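Probable 3-hydroxybutyryl-CoA dehydrogenase (Escherichia coli, PDB 3MOG) catalyses the NAD+-dependent oxidation of 3-hydroxyadipyl-CoA to 3-oxoadipyl-CoA in the breakdown of phenylacetate, working as a homotrimer. Local coordinates at the interface of chains A and B. Numbering follows the deposited sequence. Chains: chain A/B, Probable 3-hydroxybutyryl-CoA dehydrogenase.

Contact 1: the interface of chains A and B. Residues chain A 253-255; chain B 250, 255, 257, 260-261.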
loop_
_atom_site.group_PDB
_atom_site.type_symbol
_atom_site.label_atom_id
_atom_site.label_comp_id
_atom_site.label_asym_id
_atom_site.label_seq_id
_atom_site.Cartn_x
_atom_site.Cartn_y
_atom_site.Cartn_z
ATOM N N PHE A 253 1.612 -7.299 -7.664
ATOM C CA PHE A 253 1.463 -5.909 -8.080
ATOM C C PHE A 253 1.897 -4.978 -6.935
ATOM O O PHE A 253 1.428 -3.854 -6.830
ATOM C CB PHE A 253 0.019 -5.623 -8.495
ATOM C CG PHE A 253 -0.314 -5.994 -9.934
ATOM C CD1 PHE A 253 -1.220 -7.010 -10.208
ATOM C CD2 PHE A 253 0.250 -5.304 -11.002
ATOM C CE1 PHE A 253 -1.565 -7.338 -11.520
ATOM C CE2 PHE A 253 -0.061 -5.631 -12.313
ATOM C CZ PHE A 253 -0.974 -6.653 -12.583
ATOM N N TRP A 254 2.813 -5.458 -6.099
ATOM C CA TRP A 254 3.282 -4.750 -4.887
ATOM C C TRP A 254 2.177 -4.054 -4.103
ATOM O O TRP A 254 2.257 -2.858 -3.828
ATOM C CB TRP A 254 4.433 -3.773 -5.201
ATOM C CG TRP A 254 5.574 -4.468 -5.818
ATOM C CD1 TRP A 254 6.430 -5.350 -5.209
ATOM C CD2 TRP A 254 5.978 -4.391 -7.183
ATOM N NE1 TRP A 254 7.349 -5.814 -6.112
ATOM C CE2 TRP A 254 7.095 -5.243 -7.332
ATOM C CE3 TRP A 254 5.514 -3.680 -8.295
ATOM C CZ2 TRP A 254 7.754 -5.398 -8.544
ATOM C CZ3 TRP A 254 6.166 -3.839 -9.502
ATOM C CH2 TRP A 254 7.282 -4.686 -9.615
ATOM N N GLN A 255 1.175 -4.815 -3.710
ATOM C CA GLN A 255 0.095 -4.323 -2.896
ATOM C C GLN A 255 -0.766 -3.177 -3.444
ATOM O O GLN A 255 -1.116 -2.266 -2.736
ATOM C CB GLN A 255 0.648 -3.916 -1.549
ATOM C CG GLN A 255 1.109 -5.028 -0.691
ATOM C CD GLN A 255 2.493 -5.466 -1.010
ATOM O OE1 GLN A 255 2.806 -6.633 -0.921
ATOM N NE2 GLN A 255 3.330 -4.538 -1.394
ATOM N N PHE B 250 11.407 1.615 -1.224
ATOM C CA PHE B 250 9.977 1.291 -1.260
ATOM C C PHE B 250 9.522 0.525 -0.015
ATOM O O PHE B 250 8.602 0.951 0.670
ATOM C CB PHE B 250 9.674 0.492 -2.537
ATOM C CG PHE B 250 8.255 -0.021 -2.642
ATOM C CD1 PHE B 250 7.197 0.852 -2.940
ATOM C CD2 PHE B 250 7.983 -1.390 -2.497
ATOM C CE1 PHE B 250 5.884 0.377 -3.064
ATOM C CE2 PHE B 250 6.674 -1.883 -2.619
ATOM C CZ PHE B 250 5.619 -0.997 -2.909
ATOM N N GLN B 255 5.978 0.401 1.803
ATOM C CA GLN B 255 5.292 0.388 0.532
ATOM C C GLN B 255 4.632 1.655 0.025
ATOM O O GLN B 255 3.572 1.603 -0.511
ATOM C CB GLN B 255 4.282 -0.734 0.533
ATOM C CG GLN B 255 4.897 -2.099 0.613
ATOM C CD GLN B 255 5.296 -2.485 1.993
ATOM O OE1 GLN B 255 4.584 -2.236 2.933
ATOM N NE2 GLN B 255 6.431 -3.113 2.121
ATOM N N ARG B 257 3.807 4.459 -2.433
ATOM C CA ARG B 257 3.631 4.192 -3.864
ATOM C C ARG B 257 4.404 5.133 -4.774
ATOM O O ARG B 257 4.566 4.847 -5.959
ATOM C CB ARG B 257 2.156 4.254 -4.279
ATOM C CG ARG B 257 1.114 3.733 -3.291
ATOM C CD ARG B 257 0.863 2.244 -3.388
ATOM N NE ARG B 257 0.688 1.726 -4.746
ATOM C CZ ARG B 257 0.838 0.441 -5.073
ATOM N NH1 ARG B 257 0.668 0.044 -6.321
ATOM N NH2 ARG B 257 1.171 -0.449 -4.148
ATOM N N LEU B 260 7.194 3.133 -5.814
ATOM C CA LEU B 260 6.770 1.828 -6.371
ATOM C C LEU B 260 7.768 1.287 -7.382
ATOM O O LEU B 260 8.205 2.040 -8.242
ATOM C CB LEU B 260 5.426 1.968 -7.074
ATOM C CG LEU B 260 4.632 0.737 -7.524
ATOM C CD1 LEU B 260 4.226 -0.121 -6.342
ATOM C CD2 LEU B 260 3.388 1.180 -8.318
ATOM N N PRO B 261 8.132 -0.009 -7.282
ATOM C CA PRO B 261 8.953 -0.592 -8.354
ATOM C C PRO B 261 8.147 -0.843 -9.630
ATOM O O PRO B 261 6.920 -0.660 -9.660
ATOM C CB PRO B 261 9.471 -1.922 -7.753
ATOM C CG PRO B 261 9.170 -1.852 -6.299
ATOM C CD PRO B 261 7.946 -0.956 -6.172
#
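A:Trp254 packs against B:Pro261, B:Leu260 and B:Phe250 in a subunit interface of the homotrimer, where the loop after helix 239-252 of one chain meets the matching region of another. The patch illustrates how an aromatic face and an arginine clasp can work together to join identical subunits. A:Trp254 has CG anti to its own carbonyl carbon (chi1 -58°), which points the indole away from the carbonyl, and chi2 (-70°) turns one face of its six-membered ring to B:Pro261. There B:Pro261 CB sits 3.9 Å from the centroid of that A:Trp254 ring, displaced toward the rim, in a CH-pi contact. CG and CD of the same proline continue the cover toward the fused bond of the indole. Nearer the backbone, the A:Trp254 CB methylene is touched by the tip of the B:Phe250 ring, CZ, and by the methyl CD1 of B:Leu260, each at 3.8 Å.

The polar clasp comes from B:Arg257, whose chain bends at chi2 and chi3 to bring the guanidinium to the A:Trp254 carbonyl. B:Arg257 NH2 donates a hydrogen bond to A:Trp254 O at 2.7 Å. The bond is bent, with 138° at the hydrogen; the acceptor lies close to the guanidinium plane, while the donor is tilted from the carbonyl plane. On the chain B side, B:Leu260 CD1 lies 3.4 Å above the guanidinium of B:Arg257 and off toward its rim, a packing that should limit the swing of this arginine. Beside the clasp A:Gln255 and B:Gln255 meet with their amide planes steeply inclined, and A:Gln255 NE2 comes within 3.5 Å of the aliphatic CG of B:Gln255.

Contact 2: the interface of chains A and B. Residues chain A 187, 252-254; chain B 243, 261-263, 266.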
loop_
_atom_site.group_PDB
_atom_site.type_symbol
_atom_site.label_atom_id
_atom_site.label_comp_id
_atom_site.label_asym_id
_atom_site.label_seq_id
_atom_site.Cartn_x
_atom_site.Cartn_y
_atom_site.Cartn_z
ATOM N N PRO A 187 1.448 -10.370 -13.902
ATOM C CA PRO A 187 0.593 -11.036 -12.887
ATOM C C PRO A 187 -0.863 -11.241 -13.326
ATOM O O PRO A 187 -1.485 -10.332 -13.883
ATOM C CB PRO A 187 0.674 -10.091 -11.673
ATOM C CG PRO A 187 1.979 -9.363 -11.836
ATOM C CD PRO A 187 2.284 -9.302 -13.307
ATOM N N ALA A 252 1.962 -9.500 -6.154
ATOM C CA ALA A 252 2.804 -9.383 -7.358
ATOM C C ALA A 252 2.679 -8.013 -8.009
ATOM O O ALA A 252 3.546 -7.591 -8.789
ATOM C CB ALA A 252 2.489 -10.499 -8.363
ATOM N N PHE A 253 1.612 -7.299 -7.664
ATOM C CA PHE A 253 1.463 -5.909 -8.080
ATOM C C PHE A 253 1.897 -4.978 -6.935
ATOM O O PHE A 253 1.428 -3.854 -6.830
ATOM C CB PHE A 253 0.019 -5.623 -8.495
ATOM C CG PHE A 253 -0.314 -5.994 -9.934
ATOM C CD1 PHE A 253 -1.220 -7.010 -10.208
ATOM C CD2 PHE A 253 0.250 -5.304 -11.002
ATOM C CE1 PHE A 253 -1.565 -7.338 -11.520
ATOM C CE2 PHE A 253 -0.061 -5.631 -12.313
ATOM C CZ PHE A 253 -0.974 -6.653 -12.583
ATOM N N TRP A 254 2.813 -5.458 -6.099
ATOM C CA TRP A 254 3.282 -4.750 -4.887
ATOM C C TRP A 254 2.177 -4.054 -4.103
ATOM O O TRP A 254 2.257 -2.858 -3.828
ATOM C CB TRP A 254 4.433 -3.773 -5.201
ATOM C CG TRP A 254 5.574 -4.468 -5.818
ATOM C CD1 TRP A 254 6.430 -5.350 -5.209
ATOM C CD2 TRP A 254 5.978 -4.391 -7.183
ATOM N NE1 TRP A 254 7.349 -5.814 -6.112
ATOM C CE2 TRP A 254 7.095 -5.243 -7.332
ATOM C CE3 TRP A 254 5.514 -3.680 -8.295
ATOM C CZ2 TRP A 254 7.754 -5.398 -8.544
ATOM C CZ3 TRP A 254 6.166 -3.839 -9.502
ATOM C CH2 TRP A 254 7.282 -4.686 -9.615
ATOM N N PHE B 243 17.455 -1.738 -9.264
ATOM C CA PHE B 243 16.180 -2.356 -8.871
ATOM C C PHE B 243 16.156 -2.707 -7.381
ATOM O O PHE B 243 15.138 -2.496 -6.719
ATOM C CB PHE B 243 15.860 -3.578 -9.744
ATOM C CG PHE B 243 14.558 -4.270 -9.404
ATOM C CD1 PHE B 243 13.331 -3.734 -9.814
ATOM C CD2 PHE B 243 14.558 -5.467 -8.684
ATOM C CE1 PHE B 243 12.134 -4.382 -9.508
ATOM C CE2 PHE B 243 13.359 -6.118 -8.361
ATOM C CZ PHE B 243 12.151 -5.577 -8.775
ATOM N N PRO B 261 8.132 -0.009 -7.282
ATOM C CA PRO B 261 8.953 -0.592 -8.354
ATOM C C PRO B 261 8.147 -0.843 -9.630
ATOM O O PRO B 261 6.920 -0.660 -9.660
ATOM C CB PRO B 261 9.471 -1.922 -7.753
ATOM C CG PRO B 261 9.170 -1.852 -6.299
ATOM C CD PRO B 261 7.946 -0.956 -6.172
ATOM N N SER B 262 8.854 -1.246 -10.675
ATOM C CA SER B 262 8.284 -1.426 -11.992
ATOM C C SER B 262 8.447 -2.869 -12.427
ATOM O O SER B 262 9.528 -3.461 -12.260
ATOM C CB SER B 262 9.007 -0.536 -12.989
ATOM O OG SER B 262 8.815 -1.005 -14.314
ATOM N N LEU B 263 7.381 -3.410 -13.010
ATOM C CA LEU B 263 7.376 -4.777 -13.508
ATOM C C LEU B 263 8.319 -4.944 -14.692
ATOM O O LEU B 263 8.841 -6.030 -14.915
ATOM C CB LEU B 263 5.970 -5.190 -13.937
ATOM C CG LEU B 263 4.919 -5.426 -12.847
ATOM C CD1 LEU B 263 3.598 -5.726 -13.528
ATOM C CD2 LEU B 263 5.306 -6.565 -11.935
ATOM N N GLN B 266 11.706 -5.244 -13.259
ATOM C CA GLN B 266 11.751 -6.539 -12.600
ATOM C C GLN B 266 12.005 -7.653 -13.617
ATOM O O GLN B 266 12.806 -8.540 -13.359
ATOM C CB GLN B 266 10.460 -6.830 -11.837
ATOM C CG GLN B 266 10.569 -8.062 -10.935
ATOM C CD GLN B 266 9.276 -8.423 -10.230
ATOM O OE1 GLN B 266 9.276 -8.726 -9.037
ATOM N NE2 GLN B 266 8.168 -8.413 -10.967
HETATM O O HOH W 1 5.942 -8.951 -9.405
#
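B:Leu263, the first residue of helix 263-270, reaches between A:Trp254, A:Phe253 and A:Pro187 in a mainly apolar trimer contact of this 3-hydroxyacyl-CoA dehydrogenase family member. It is an example of a branched side chain dividing its two methyls between different surfaces of a partner. CG of the leucine stands anti to its carbonyl carbon (chi1 -71°), sending the fork toward chain A. B:Leu263 CD2 lies 3.6 Å from A:Trp254 CH2 at the far end of the indole, the leucine running antiparallel alongside the ring system. B:Leu263 CD1 meets A:Pro187 tip to tip, 3.8 Å from the ring carbon CD, and also touches CE2 of A:Phe253, to which the leucine side chain stands roughly perpendicular. A:Pro187 CG sits 4.0 Å above the centre of the A:Phe253 ring, on the side from which the methyl comes, so the methyl lies in the angle between prolyl ring and phenyl edge.

The rim of the indole is met by backbone as well as side chains. The amide N of B:Leu263 lies at its edge, in the ring plane, and the carbonyl carbon C of B:Ser262 is near the same benzo end, 3.5 Å from A:Trp254 CH2.

The amide of B:Gln266 adds a mixed contact. With CG anti to the backbone N (chi1 -170°) and the rest of the chain stretched out, the glutamine lies along the indole pointing back against it, its amide plane 46° from that of the ring. B:Gln266 CD is 3.8 Å from A:Trp254 CZ2.

Polar linkage runs through water. Water 1 lies over the indole face opposite B:Pro261, toward its rim, and is hydrogen-bonded to B:Gln266 NE2 at 2.8 Å. The same water 1 bonds to A:Ala252 O at 2.8 Å, coupling the glutamine amide to the C-terminal end of helix 239-252.

The C-alpha centres of contact 1 and contact 2 lie about 7 Å apart, and the two share A:Phe253, A:Trp254 and B:Pro261, making them adjoining parts of one larger interface. A:Trp254 bridges them: its carbonyl is gripped from the 3-10 turn 257-259 of chain B in contact 1, and the distal end of its indole packs beside helix 263-270 in contact 2. One short loop of chain A therefore engages consecutive elements of its neighbour. Because the subunits are identical, the same surfaces occur in every copy, which is consistent with a homotrimer.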